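Local coordinates for protein C-domain type II peptide synthetase (Streptomyces globisporus, PDB 4ZNM) that belongs to the condensation-domain family of peptide synthetases and has the two-lobed fold of the CoA-dependent acyltransferase superfamily, at residues Ile311-Leu316 and Leu345-Leu350; Pro292-Gly297 and Val370-His375; Val72-Leu77 and Pro188-His193; Ala162-Val167 and Asp305-Phe310. All blocks are in the same frame, centred on the assembly; numbering follows the deposited sequence.

Contacts 1 and 2 lie around the two-stranded antiparallel sheet of strands 288-295 and 312-319, their centres about 10 Å apart, and touch through the pairing of these strands; along the sequence contact 1 is nested within contact 2. Contact 4 sets the loop joining the strands against helix 162-180, about 14 Å from contact 2 and about 10 Å from contact 3 between centres. Contact 3 lies beside it, about 25 Å from contact 1 between centres, and closes before contacts 1 and 2 open. Contact 4 interlocks in sequence with contacts 2 and 3 and touches both. Loop 296-311 thus runs from the two-stranded sheet to helix 162-180, consistent with the floor loop of condensation domains.

Contact 1 (Ile311-Leu316 and Leu345-Leu350); sequences INFLPL and LPFSRL
The side-chain amide of Asn312 spans Leu345 and Phe347, gripping backbone atoms on the two flanks of Pro346. Phe347 N donates to Asn312 OD1 at 3.0 Å, arriving in the carbonyl plane on a lone pair. Asn312 ND2 in turn gives a nearly straight bond (166°) to Leu345 O, also at 3.0 Å; it approaches from well above the plane of that carbonyl, while the acceptor stays close to the amide plane of Asn312. Glu344 OE2 takes a further bond from ND2. A water adds a backbone bridge, donating to Phe313 O at 2.7 Å and to Leu345 O at 2.6 Å, which leaves Leu345 O with two donors.

Beside this polar patch the contact turns aromatic. Phe313 and Phe347 lie side by side, pointing the same way. Phe313 presents an edge to the face of Phe347 in a stack with ring planes at 58°, and its CD2 sits 3.3 Å above the Phe347 plane, over the ring centre.

Aliphatic packing extends the contact along the strand, where Pro315 CG and Leu350 CD2 meet tip to tip at 4.1 Å.

Because donor and acceptor partners tell the two ends of the Asn312 amide apart, its rotation is fixed; Phe347 N at the start of helix 347-350 and Leu345 O just before it both have partners beside a largely buried apolar layer.

Contact 2 (Pro292-Gly297 and Val370-His375); sequences PTFSGG and VFQAVH
Two direct hydrogen bonds join Pro292 and Thr293 to Phe371. Phe371 N donates to Pro292 O at 3.1 Å in a straight bond (168°) lying in the carbonyl plane. One residue on, the strand partner is a side chain: Thr293 OG1, anti to its backbone N (chi1 -166°), gives its proton to Phe371 O at 2.7 Å. Val370 wedges between two apolar neighbours, CG2 meeting Pro292 CG at 3.9 Å and CG1 meeting Phe294 CD2 at 3.8 Å, and Gln372 NE2 comes within 3.7 Å of Phe294 CB.

Direct bonds at Pro292 and Thr293 give way to a water bridge: one water donates to Thr293 OG1 and to Phe294 O and accepts from Ala373 N at 2.9 Å. The chains meet again where Gly296 CA rests over the face of the His375 imidazole in a CH-pi contact, 4.1 Å from the ring centroid.

Outside this shell, strand 312-319 pairs with the other edge of 288-295, strand 410-416 pairs with strand 366-373, and Phe371 stacks on Tyr276.

Two strands running in the same general direction (30°), only partly paired, thus join a five-stranded mixed sheet to the antiparallel ribbon 288-295/312-319, whose connecting loop is consistent with the floor loop of condensation domains.

Contact 3 (Val72-Leu77 and Pro188-His193); sequences VRHEAL and PEPAQH
Arg73 O, at the end of helix 60-73, accepts a hydrogen bond from Gln192 NE2 at 3.0 Å along an almost linear path (172°), with that oxygen in the amide plane of Gln192. The other end of the same amide, Gln192 OE1, accepts from Glu75 N at 2.8 Å, the donor standing above the carbonyl plane. A bend at chi2 (-63°) brings CD of Gln192 back toward the 72-77 backbone. The remaining direct hydrogen bond comes from Arg73 NH2, which reaches Pro188 O at 2.8 Å, nearly along the C=O axis and close to the guanidinium plane.

In fold terms, a helix C-terminus and the 3-10 turn after it are here fastened to an extended, proline-containing connection that leads from helix 162-180 into helix 193-203, with Gln192 at the N-cap position of the latter.

Water extends the polar network. One molecule donates to Gln192 OE1 and accepts from both Ala76 N and His193 N; another joins His74 ND1 to Ala191 O.

Among the packing contacts, Pro190 CD lies 3.4 Å above the plane of the Arg73 guanidinium, offset toward its rim. The Glu75 carboxylate and the Gln192 amide are stacked with planes 23° apart, their side chains crossing at about a right angle. Ala76 CB touches His193 CB at 4.1 Å. Asp171 OD2 serves as second-shell partner to both Arg73 NE, in a salt bridge, and His74 NE2.

Contact 4 (Ala162-Val167 and Asp305-Phe310); sequences AWAMHV and DTVGSF
Ala164 and Val167, one helical turn apart, pack against Val307 and its neighbours in the loop between strands 288-295 and 312-319. Condensation domains carry a floor loop that reaches from the C-terminal lobe under the N-terminal one, and this loop is consistent with it; the helix it meets, 162-180, starts directly after the HHxxxD-type sequence that ends at Asp161.

The close part centres on Ala164. Its small side chain lets the backbones approach to 4.8 Å between Ala164 CA and Val307 CA, and its CB sits 3.5 Å from Gly308 O. Val307 CG1 lies 4.2 Å from the same methyl. The other branch of Val307 serves the next turn: the two valines slide past each other in opposite directions, Val307 CG2 meeting Val167 CG1 at 4.0 Å. Asp161, just before the helix, ties both elements, its OD1 accepting from Ala164 N and its OD2 from Phe310 N.

Toward Asp305 the contact becomes looser and partly exposed. The Asp305 CB points away from the helix, and its OD1 forms a salt bridge with Arg170 NH2 instead. Trp163, also partly exposed, approaches the loop without close contact by its side chain, although its NE1 hydrogen-bonds to Glu304 O and its ring meets that of His375. The Asp305 backbone still meets the helix: Val167 CG1, anti to its backbone N (chi1 171°), lies 3.7 Å from Asp305 O.

Contact 1 (Ile311-Leu316 and Leu345-Leu350)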
loop_
_atom_site.group_PDB
_atom_site.type_symbol
_atom_site.label_atom_id
_atom_site.label_comp_id
_atom_site.label_asym_id
_atom_site.label_seq_id
_atom_site.Cartn_x
_atom_site.Cartn_y
_atom_site.Cartn_z
ATOM N N ILE A 311 -6.969 -3.169 3.788
ATOM C CA ILE A 311 -6.834 -3.579 2.399
ATOM C C ILE A 311 -7.079 -5.088 2.268
ATOM O O ILE A 311 -6.884 -5.848 3.224
ATOM C CB ILE A 311 -5.475 -3.182 1.818
ATOM C CG1 ILE A 311 -4.328 -3.743 2.653
ATOM C CG2 ILE A 311 -5.401 -1.646 1.672
ATOM C CD1 ILE A 311 -2.943 -3.397 2.070
ATOM N N ASN A 312 -7.504 -5.512 1.084
ATOM C CA ASN A 312 -7.934 -6.908 0.887
ATOM C C ASN A 312 -7.391 -7.472 -0.440
ATOM O O ASN A 312 -7.544 -6.895 -1.500
ATOM C CB ASN A 312 -9.451 -6.984 0.945
ATOM C CG ASN A 312 -9.976 -8.391 0.785
ATOM O OD1 ASN A 312 -9.468 -9.346 1.402
ATOM N ND2 ASN A 312 -10.997 -8.530 -0.047
ATOM N N PHE A 313 -6.681 -8.579 -0.319
ATOM C CA PHE A 313 -6.105 -9.326 -1.435
ATOM C C PHE A 313 -7.245 -9.845 -2.311
ATOM O O PHE A 313 -8.142 -10.524 -1.817
ATOM C CB PHE A 313 -5.254 -10.456 -0.821
ATOM C CG PHE A 313 -4.364 -11.202 -1.767
ATOM C CD1 PHE A 313 -3.041 -10.816 -1.956
ATOM C CD2 PHE A 313 -4.830 -12.358 -2.401
ATOM C CE1 PHE A 313 -2.188 -11.550 -2.766
ATOM C CE2 PHE A 313 -3.991 -13.097 -3.217
ATOM C CZ PHE A 313 -2.660 -12.689 -3.392
ATOM N N LEU A 314 -7.242 -9.474 -3.587
ATOM C CA LEU A 314 -8.402 -9.657 -4.451
ATOM C C LEU A 314 -7.964 -10.219 -5.815
ATOM O O LEU A 314 -7.333 -9.519 -6.612
ATOM C CB LEU A 314 -9.133 -8.330 -4.639
ATOM C CG LEU A 314 -10.344 -8.345 -5.575
ATOM C CD1 LEU A 314 -11.444 -9.248 -5.014
ATOM C CD2 LEU A 314 -10.867 -6.929 -5.850
ATOM N N PRO A 315 -8.273 -11.490 -6.087
ATOM C CA PRO A 315 -7.721 -12.043 -7.333
ATOM C C PRO A 315 -8.526 -11.648 -8.568
ATOM O O PRO A 315 -9.755 -11.720 -8.573
ATOM C CB PRO A 315 -7.755 -13.553 -7.093
ATOM C CG PRO A 315 -8.731 -13.765 -5.988
ATOM C CD PRO A 315 -8.746 -12.532 -5.164
ATOM N N LEU A 316 -7.804 -11.213 -9.598
ATOM C CA LEU A 316 -8.401 -10.744 -10.854
ATOM C C LEU A 316 -7.993 -11.692 -11.959
ATOM O O LEU A 316 -6.821 -11.729 -12.327
ATOM C CB LEU A 316 -7.933 -9.319 -11.187
ATOM C CG LEU A 316 -8.256 -8.281 -10.121
ATOM C CD1 LEU A 316 -7.798 -6.900 -10.490
ATOM C CD2 LEU A 316 -9.728 -8.258 -9.801
ATOM N N LEU A 345 -14.785 -10.742 -1.396
ATOM C CA LEU A 345 -14.728 -11.385 -0.084
ATOM C C LEU A 345 -13.379 -11.217 0.602
ATOM O O LEU A 345 -12.341 -11.170 -0.071
ATOM C CB LEU A 345 -15.010 -12.884 -0.227
ATOM C CG LEU A 345 -16.403 -13.327 -0.700
ATOM C CD1 LEU A 345 -16.397 -14.826 -0.873
ATOM C CD2 LEU A 345 -17.488 -12.902 0.293
ATOM N N PRO A 346 -13.379 -11.194 1.941
ATOM C CA PRO A 346 -12.087 -11.247 2.633
ATOM C C PRO A 346 -11.317 -12.481 2.196
ATOM O O PRO A 346 -11.846 -13.603 2.298
ATOM C CB PRO A 346 -12.461 -11.330 4.118
ATOM C CG PRO A 346 -13.951 -11.144 4.186
ATOM C CD PRO A 346 -14.506 -11.446 2.856
ATOM N N PHE A 347 -10.083 -12.283 1.737
ATOM C CA PHE A 347 -9.345 -13.358 1.105
ATOM C C PHE A 347 -9.176 -14.587 2.008
ATOM O O PHE A 347 -9.205 -15.706 1.519
ATOM C CB PHE A 347 -7.970 -12.866 0.640
ATOM C CG PHE A 347 -7.242 -13.858 -0.229
ATOM C CD1 PHE A 347 -6.122 -14.505 0.225
ATOM C CD2 PHE A 347 -7.693 -14.147 -1.502
ATOM C CE1 PHE A 347 -5.440 -15.424 -0.581
ATOM C CE2 PHE A 347 -7.016 -15.055 -2.304
ATOM C CZ PHE A 347 -5.896 -15.692 -1.836
ATOM N N SER A 348 -8.994 -14.388 3.314
ATOM C CA SER A 348 -8.776 -15.513 4.223
ATOM C C SER A 348 -10.004 -16.438 4.267
ATOM O O SER A 348 -9.874 -17.634 4.537
ATOM C CB SER A 348 -8.436 -15.014 5.636
ATOM O OG SER A 348 -9.568 -14.388 6.205
ATOM N N ARG A 349 -11.176 -15.896 3.948
ATOM C CA ARG A 349 -12.401 -16.688 3.807
ATOM C C ARG A 349 -12.620 -17.261 2.399
ATOM O O ARG A 349 -13.315 -18.260 2.219
ATOM C CB ARG A 349 -13.625 -15.832 4.185
ATOM C CG ARG A 349 -13.747 -15.547 5.685
ATOM C CD ARG A 349 -13.937 -16.824 6.518
ATOM N NE ARG A 349 -13.845 -16.557 7.956
ATOM C CZ ARG A 349 -14.877 -16.251 8.740
ATOM N NH1 ARG A 349 -14.679 -16.024 10.036
ATOM N NH2 ARG A 349 -16.106 -16.160 8.235
ATOM N N LEU A 350 -12.056 -16.605 1.401
ATOM C CA LEU A 350 -12.201 -17.062 0.030
ATOM C C LEU A 350 -11.251 -18.228 -0.264
ATOM O O LEU A 350 -11.635 -19.184 -0.896
ATOM C CB LEU A 350 -11.936 -15.918 -0.941
ATOM C CG LEU A 350 -11.736 -16.281 -2.417
ATOM C CD1 LEU A 350 -12.931 -17.074 -2.902
ATOM C CD2 LEU A 350 -11.536 -15.060 -3.286
HETATM O O HOH W 1 -10.521 -11.878 -1.859
#

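Contact 2 (Pro292-Gly297 and Val370-His375)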
loop_
_atom_site.group_PDB
_atom_site.type_symbol
_atom_site.label_atom_id
_atom_site.label_comp_id
_atom_site.label_asym_id
_atom_site.label_seq_id
_atom_site.Cartn_x
_atom_site.Cartn_y
_atom_site.Cartn_z
ATOM N N PRO A 292 -3.372 -10.846 -8.475
ATOM C CA PRO A 292 -4.109 -10.207 -7.395
ATOM C C PRO A 292 -3.838 -8.715 -7.346
ATOM O O PRO A 292 -2.762 -8.239 -7.756
ATOM C CB PRO A 292 -3.556 -10.883 -6.125
ATOM C CG PRO A 292 -2.224 -11.378 -6.513
ATOM C CD PRO A 292 -2.241 -11.649 -7.970
ATOM N N THR A 293 -4.833 -7.985 -6.869
ATOM C CA THR A 293 -4.650 -6.599 -6.495
ATOM C C THR A 293 -4.952 -6.544 -5.016
ATOM O O THR A 293 -5.342 -7.560 -4.436
ATOM C CB THR A 293 -5.595 -5.647 -7.300
ATOM O OG1 THR A 293 -5.163 -4.286 -7.147
ATOM C CG2 THR A 293 -7.038 -5.771 -6.832
ATOM N N PHE A 294 -4.787 -5.369 -4.410
ATOM C CA PHE A 294 -5.344 -5.102 -3.083
ATOM C C PHE A 294 -6.458 -4.101 -3.279
ATOM O O PHE A 294 -6.243 -3.007 -3.830
ATOM C CB PHE A 294 -4.319 -4.510 -2.098
ATOM C CG PHE A 294 -3.431 -5.504 -1.451
ATOM C CD1 PHE A 294 -3.901 -6.311 -0.429
ATOM C CD2 PHE A 294 -2.095 -5.578 -1.804
ATOM C CE1 PHE A 294 -3.071 -7.198 0.210
ATOM C CE2 PHE A 294 -1.252 -6.471 -1.191
ATOM C CZ PHE A 294 -1.736 -7.301 -0.181
ATOM N N SER A 295 -7.653 -4.443 -2.825
ATOM C CA SER A 295 -8.708 -3.451 -2.829
ATOM C C SER A 295 -8.509 -2.530 -1.623
ATOM O O SER A 295 -7.750 -2.859 -0.720
ATOM C CB SER A 295 -10.070 -4.122 -2.779
ATOM O OG SER A 295 -10.273 -4.636 -1.473
ATOM N N GLY A 296 -9.216 -1.404 -1.590
ATOM C CA GLY A 296 -9.116 -0.499 -0.456
ATOM C C GLY A 296 -9.741 -1.079 0.819
ATOM O O GLY A 296 -9.301 -0.761 1.926
ATOM N N GLY A 297 -10.788 -1.895 0.676
ATOM C CA GLY A 297 -11.416 -2.565 1.819
ATOM C C GLY A 297 -12.276 -1.626 2.673
ATOM O O GLY A 297 -12.697 -1.979 3.772
ATOM N N VAL A 370 1.783 -8.819 -7.045
ATOM C CA VAL A 370 0.566 -8.071 -6.817
ATOM C C VAL A 370 0.675 -6.725 -7.549
ATOM O O VAL A 370 1.723 -6.087 -7.530
ATOM C CB VAL A 370 0.350 -7.818 -5.308
ATOM C CG1 VAL A 370 -0.920 -7.065 -5.065
ATOM C CG2 VAL A 370 0.311 -9.122 -4.520
ATOM N N PHE A 371 -0.421 -6.263 -8.115
ATOM C CA PHE A 371 -0.439 -4.983 -8.811
ATOM C C PHE A 371 -1.564 -4.151 -8.215
ATOM O O PHE A 371 -2.726 -4.474 -8.394
ATOM C CB PHE A 371 -0.617 -5.204 -10.306
ATOM C CG PHE A 371 -0.321 -3.981 -11.164
ATOM C CD1 PHE A 371 -1.274 -3.009 -11.368
ATOM C CD2 PHE A 371 0.904 -3.846 -11.789
ATOM C CE1 PHE A 371 -0.999 -1.888 -12.159
ATOM C CE2 PHE A 371 1.193 -2.737 -12.586
ATOM C CZ PHE A 371 0.233 -1.757 -12.771
ATOM N N GLN A 372 -1.211 -3.102 -7.474
ATOM C CA GLN A 372 -2.202 -2.340 -6.720
ATOM C C GLN A 372 -2.177 -0.862 -6.989
ATOM O O GLN A 372 -1.138 -0.281 -7.222
ATOM C CB GLN A 372 -2.021 -2.541 -5.202
ATOM C CG GLN A 372 -1.089 -1.618 -4.471
ATOM C CD GLN A 372 -1.234 -1.742 -2.962
ATOM O OE1 GLN A 372 -0.302 -2.138 -2.285
ATOM N NE2 GLN A 372 -2.402 -1.387 -2.433
ATOM N N ALA A 373 -3.349 -0.264 -6.869
ATOM C CA ALA A 373 -3.479 1.176 -6.779
ATOM C C ALA A 373 -3.547 1.533 -5.305
ATOM O O ALA A 373 -4.266 0.927 -4.540
ATOM C CB ALA A 373 -4.737 1.661 -7.533
ATOM N N VAL A 374 -2.776 2.522 -4.908
ATOM C CA VAL A 374 -2.862 3.065 -3.574
ATOM C C VAL A 374 -4.226 3.697 -3.380
ATOM O O VAL A 374 -4.674 4.498 -4.197
ATOM C CB VAL A 374 -1.752 4.110 -3.332
ATOM C CG1 VAL A 374 -1.903 4.738 -1.966
ATOM C CG2 VAL A 374 -0.408 3.472 -3.432
ATOM N N HIS A 375 -4.870 3.346 -2.280
ATOM C CA HIS A 375 -6.182 3.873 -1.956
ATOM C C HIS A 375 -6.063 4.899 -0.834
ATOM O O HIS A 375 -5.704 4.588 0.304
ATOM C CB HIS A 375 -7.124 2.736 -1.558
ATOM C CG HIS A 375 -8.474 3.205 -1.125
ATOM N ND1 HIS A 375 -9.474 3.538 -2.015
ATOM C CD2 HIS A 375 -8.989 3.403 0.112
ATOM C CE1 HIS A 375 -10.545 3.927 -1.344
ATOM N NE2 HIS A 375 -10.276 3.854 -0.051
HETATM O O HOH W 2 -5.796 -1.851 -6.464
HETATM O O HOH W 3 -5.371 -0.698 -1.925
#

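Contact 3 (Val72-Leu77 and Pro188-His193)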
loop_
_atom_site.group_PDB
_atom_site.type_symbol
_atom_site.label_atom_id
_atom_site.label_comp_id
_atom_site.label_asym_id
_atom_site.label_seq_id
_atom_site.Cartn_x
_atom_site.Cartn_y
_atom_site.Cartn_z
ATOM N N VAL A 72 -3.689 8.519 21.243
ATOM C CA VAL A 72 -4.792 8.308 22.171
ATOM C C VAL A 72 -6.077 8.162 21.359
ATOM O O VAL A 72 -6.922 7.350 21.680
ATOM C CB VAL A 72 -4.925 9.422 23.170
ATOM C CG1 VAL A 72 -6.245 9.315 23.909
ATOM C CG2 VAL A 72 -3.730 9.430 24.149
ATOM N N ARG A 73 -6.199 8.963 20.307
ATOM C CA ARG A 73 -7.404 9.001 19.478
ATOM C C ARG A 73 -7.727 7.686 18.759
ATOM O O ARG A 73 -8.894 7.334 18.613
ATOM C CB ARG A 73 -7.242 10.108 18.442
ATOM C CG ARG A 73 -8.327 10.191 17.401
ATOM C CD ARG A 73 -8.201 11.486 16.619
ATOM N NE ARG A 73 -9.128 11.507 15.504
ATOM C CZ ARG A 73 -10.366 11.988 15.553
ATOM N NH1 ARG A 73 -10.850 12.548 16.664
ATOM N NH2 ARG A 73 -11.121 11.923 14.464
ATOM N N HIS A 74 -6.696 6.984 18.302
ATOM C CA HIS A 74 -6.868 5.799 17.454
ATOM C C HIS A 74 -6.335 4.536 18.141
ATOM O O HIS A 74 -5.116 4.339 18.253
ATOM C CB HIS A 74 -6.156 5.986 16.118
ATOM C CG HIS A 74 -6.735 7.080 15.283
ATOM N ND1 HIS A 74 -7.998 7.004 14.731
ATOM C CD2 HIS A 74 -6.233 8.287 14.914
ATOM C CE1 HIS A 74 -8.256 8.126 14.077
ATOM N NE2 HIS A 74 -7.198 8.916 14.169
ATOM N N GLU A 75 -7.248 3.672 18.567
ATOM C CA GLU A 75 -6.863 2.411 19.239
ATOM C C GLU A 75 -5.931 1.529 18.421
ATOM O O GLU A 75 -5.072 0.864 18.988
ATOM C CB GLU A 75 -8.094 1.578 19.597
ATOM C CG GLU A 75 -8.811 2.116 20.785
ATOM C CD GLU A 75 -10.109 1.395 21.116
ATOM O OE1 GLU A 75 -10.453 0.376 20.452
ATOM O OE2 GLU A 75 -10.779 1.876 22.062
ATOM N N ALA A 76 -6.102 1.498 17.104
ATOM C CA ALA A 76 -5.232 0.681 16.279
ATOM C C ALA A 76 -3.769 1.060 16.505
ATOM O O ALA A 76 -2.901 0.220 16.342
ATOM C CB ALA A 76 -5.582 0.815 14.811
ATOM N N LEU A 77 -3.504 2.318 16.874
ATOM C CA LEU A 77 -2.123 2.791 17.035
ATOM C C LEU A 77 -1.530 2.435 18.396
ATOM O O LEU A 77 -0.394 2.805 18.691
ATOM C CB LEU A 77 -2.028 4.319 16.868
ATOM C CG LEU A 77 -2.366 4.868 15.468
ATOM C CD1 LEU A 77 -2.191 6.367 15.412
ATOM C CD2 LEU A 77 -1.518 4.215 14.427
ATOM N N PRO A 188 -14.408 14.679 13.155
ATOM C CA PRO A 188 -15.491 13.754 13.492
ATOM C C PRO A 188 -15.037 12.696 14.516
ATOM O O PRO A 188 -13.858 12.395 14.616
ATOM C CB PRO A 188 -15.840 13.125 12.142
ATOM C CG PRO A 188 -14.580 13.230 11.331
ATOM C CD PRO A 188 -13.949 14.520 11.761
ATOM N N GLU A 189 -15.960 12.151 15.284
ATOM C CA GLU A 189 -15.630 11.070 16.193
ATOM C C GLU A 189 -15.301 9.828 15.354
ATOM O O GLU A 189 -16.075 9.442 14.491
ATOM C CB GLU A 189 -16.795 10.806 17.157
ATOM C CG GLU A 189 -16.454 9.942 18.382
ATOM C CD GLU A 189 -15.501 10.626 19.366
ATOM O OE1 GLU A 189 -15.373 11.880 19.345
ATOM O OE2 GLU A 189 -14.881 9.897 20.170
ATOM N N PRO A 190 -14.125 9.223 15.569
ATOM C CA PRO A 190 -13.842 8.106 14.676
ATOM C C PRO A 190 -14.376 6.789 15.195
ATOM O O PRO A 190 -14.489 6.555 16.393
ATOM C CB PRO A 190 -12.311 8.086 14.623
ATOM C CG PRO A 190 -11.898 8.578 15.978
ATOM C CD PRO A 190 -12.982 9.533 16.452
ATOM N N ALA A 191 -14.690 5.915 14.268
ATOM C CA ALA A 191 -14.953 4.533 14.620
ATOM C C ALA A 191 -13.577 3.891 14.877
ATOM O O ALA A 191 -12.597 4.201 14.195
ATOM C CB ALA A 191 -15.701 3.834 13.513
ATOM N N GLN A 192 -13.488 3.037 15.882
ATOM C CA GLN A 192 -12.242 2.331 16.140
ATOM C C GLN A 192 -12.120 1.049 15.289
ATOM O O GLN A 192 -13.126 0.458 14.859
ATOM C CB GLN A 192 -12.152 1.983 17.617
ATOM C CG GLN A 192 -12.151 3.179 18.537
ATOM C CD GLN A 192 -10.955 4.075 18.324
ATOM O OE1 GLN A 192 -9.947 3.681 17.758
ATOM N NE2 GLN A 192 -11.079 5.298 18.754
ATOM N N HIS A 193 -10.892 0.607 15.046
ATOM C CA HIS A 193 -10.702 -0.561 14.222
ATOM C C HIS A 193 -11.401 -1.804 14.814
ATOM O O HIS A 193 -11.834 -2.653 14.067
ATOM C CB HIS A 193 -9.237 -0.869 14.043
ATOM C CG HIS A 193 -8.991 -1.997 13.098
ATOM N ND1 HIS A 193 -8.548 -3.232 13.517
ATOM C CD2 HIS A 193 -9.165 -2.094 11.758
ATOM C CE1 HIS A 193 -8.445 -4.040 12.473
ATOM N NE2 HIS A 193 -8.827 -3.381 11.395
HETATM O O HOH W 4 -9.613 4.753 14.380
HETATM O O HOH W 5 -8.488 2.334 15.470
#

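Contact 4 (Ala162-Val167 and Asp305-Phe310)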
loop_
_atom_site.group_PDB
_atom_site.type_symbol
_atom_site.label_atom_id
_atom_site.label_comp_id
_atom_site.label_asym_id
_atom_site.label_seq_id
_atom_site.Cartn_x
_atom_site.Cartn_y
_atom_site.Cartn_z
ATOM N N ALA A 162 -2.460 2.847 3.591
ATOM C CA ALA A 162 -2.222 4.173 2.992
ATOM C C ALA A 162 -3.320 5.159 3.376
ATOM O O ALA A 162 -3.038 6.298 3.765
ATOM C CB ALA A 162 -2.085 4.072 1.489
ATOM N N TRP A 163 -4.563 4.713 3.342
ATOM C CA TRP A 163 -5.692 5.589 3.675
ATOM C C TRP A 163 -5.584 6.031 5.132
ATOM O O TRP A 163 -5.785 7.217 5.472
ATOM C CB TRP A 163 -7.029 4.869 3.396
ATOM C CG TRP A 163 -8.272 5.642 3.750
ATOM C CD1 TRP A 163 -8.715 5.938 4.987
ATOM C CD2 TRP A 163 -9.251 6.164 2.839
ATOM N NE1 TRP A 163 -9.895 6.621 4.919
ATOM C CE2 TRP A 163 -10.248 6.776 3.612
ATOM C CE3 TRP A 163 -9.368 6.186 1.450
ATOM C CZ2 TRP A 163 -11.358 7.398 3.047
ATOM C CZ3 TRP A 163 -10.468 6.806 0.887
ATOM C CH2 TRP A 163 -11.448 7.407 1.686
ATOM N N ALA A 164 -5.197 5.101 5.995
ATOM C CA ALA A 164 -5.011 5.422 7.413
ATOM C C ALA A 164 -3.928 6.467 7.629
ATOM O O ALA A 164 -4.041 7.284 8.531
ATOM C CB ALA A 164 -4.667 4.151 8.227
HETATM N N MSE A 165 -2.866 6.423 6.827
HETATM C CA MSE A 165 -1.754 7.373 6.969
HETATM C C MSE A 165 -2.245 8.797 6.588
HETATM O O MSE A 165 -1.887 9.781 7.204
HETATM C CB MSE A 165 -0.565 6.978 6.087
HETATM C CG MSE A 165 0.203 5.756 6.542
HETATM SE SE MSE A 165 1.133 6.016 8.214
HETATM C CE MSE A 165 2.098 7.631 7.789
ATOM N N HIS A 166 -3.083 8.880 5.581
ATOM C CA HIS A 166 -3.693 10.167 5.213
ATOM C C HIS A 166 -4.521 10.690 6.407
ATOM O O HIS A 166 -4.375 11.856 6.796
ATOM C CB HIS A 166 -4.521 10.012 3.967
ATOM C CG HIS A 166 -5.383 11.192 3.666
ATOM N ND1 HIS A 166 -5.071 12.109 2.683
ATOM C CD2 HIS A 166 -6.549 11.614 4.221
ATOM C CE1 HIS A 166 -6.007 13.042 2.642
ATOM N NE2 HIS A 166 -6.914 12.768 3.568
ATOM N N VAL A 167 -5.325 9.823 7.031
ATOM C CA VAL A 167 -6.126 10.195 8.206
ATOM C C VAL A 167 -5.239 10.642 9.386
ATOM O O VAL A 167 -5.540 11.642 10.062
ATOM C CB VAL A 167 -7.063 9.038 8.634
ATOM C CG1 VAL A 167 -7.741 9.344 9.993
ATOM C CG2 VAL A 167 -8.163 8.794 7.558
ATOM N N ASP A 305 -12.915 7.594 8.683
ATOM C CA ASP A 305 -12.011 8.274 9.601
ATOM C C ASP A 305 -11.246 7.290 10.504
ATOM O O ASP A 305 -10.656 7.711 11.511
ATOM C CB ASP A 305 -12.806 9.253 10.463
ATOM C CG ASP A 305 -13.468 10.356 9.621
ATOM O OD1 ASP A 305 -12.783 10.892 8.716
ATOM O OD2 ASP A 305 -14.669 10.651 9.822
ATOM N N THR A 306 -11.292 6.002 10.158
ATOM C CA THR A 306 -10.765 4.941 11.029
ATOM C C THR A 306 -9.346 4.537 10.663
ATOM O O THR A 306 -9.082 4.163 9.512
ATOM C CB THR A 306 -11.611 3.658 10.976
ATOM O OG1 THR A 306 -12.952 3.947 11.377
ATOM C CG2 THR A 306 -11.025 2.578 11.930
ATOM N N VAL A 307 -8.471 4.536 11.662
ATOM C CA VAL A 307 -7.103 4.035 11.493
ATOM C C VAL A 307 -7.081 2.535 11.707
ATOM O O VAL A 307 -7.586 1.987 12.709
ATOM C CB VAL A 307 -6.129 4.790 12.426
ATOM C CG1 VAL A 307 -4.709 4.198 12.387
ATOM C CG2 VAL A 307 -6.099 6.267 12.043
ATOM N N GLY A 308 -6.513 1.867 10.714
ATOM C CA GLY A 308 -6.366 0.426 10.691
ATOM C C GLY A 308 -5.867 0.001 9.308
ATOM O O GLY A 308 -5.724 0.829 8.413
ATOM N N SER A 309 -5.616 -1.279 9.116
ATOM C CA SER A 309 -5.260 -1.788 7.795
ATOM C C SER A 309 -6.428 -2.608 7.232
ATOM O O SER A 309 -6.695 -3.743 7.637
ATOM C CB SER A 309 -3.967 -2.590 7.882
ATOM O OG SER A 309 -3.541 -2.943 6.589
ATOM N N PHE A 310 -7.110 -2.003 6.267
ATOM C CA PHE A 310 -8.349 -2.514 5.693
ATOM C C PHE A 310 -8.154 -3.255 4.385
ATOM O O PHE A 310 -9.091 -3.844 3.876
ATOM C CB PHE A 310 -9.316 -1.330 5.444
ATOM C CG PHE A 310 -9.942 -0.793 6.696
ATOM C CD1 PHE A 310 -9.183 -0.133 7.636
ATOM C CD2 PHE A 310 -11.298 -0.925 6.917
ATOM C CE1 PHE A 310 -9.759 0.373 8.786
ATOM C CE2 PHE A 310 -11.872 -0.426 8.062
ATOM C CZ PHE A 310 -11.105 0.217 9.000
#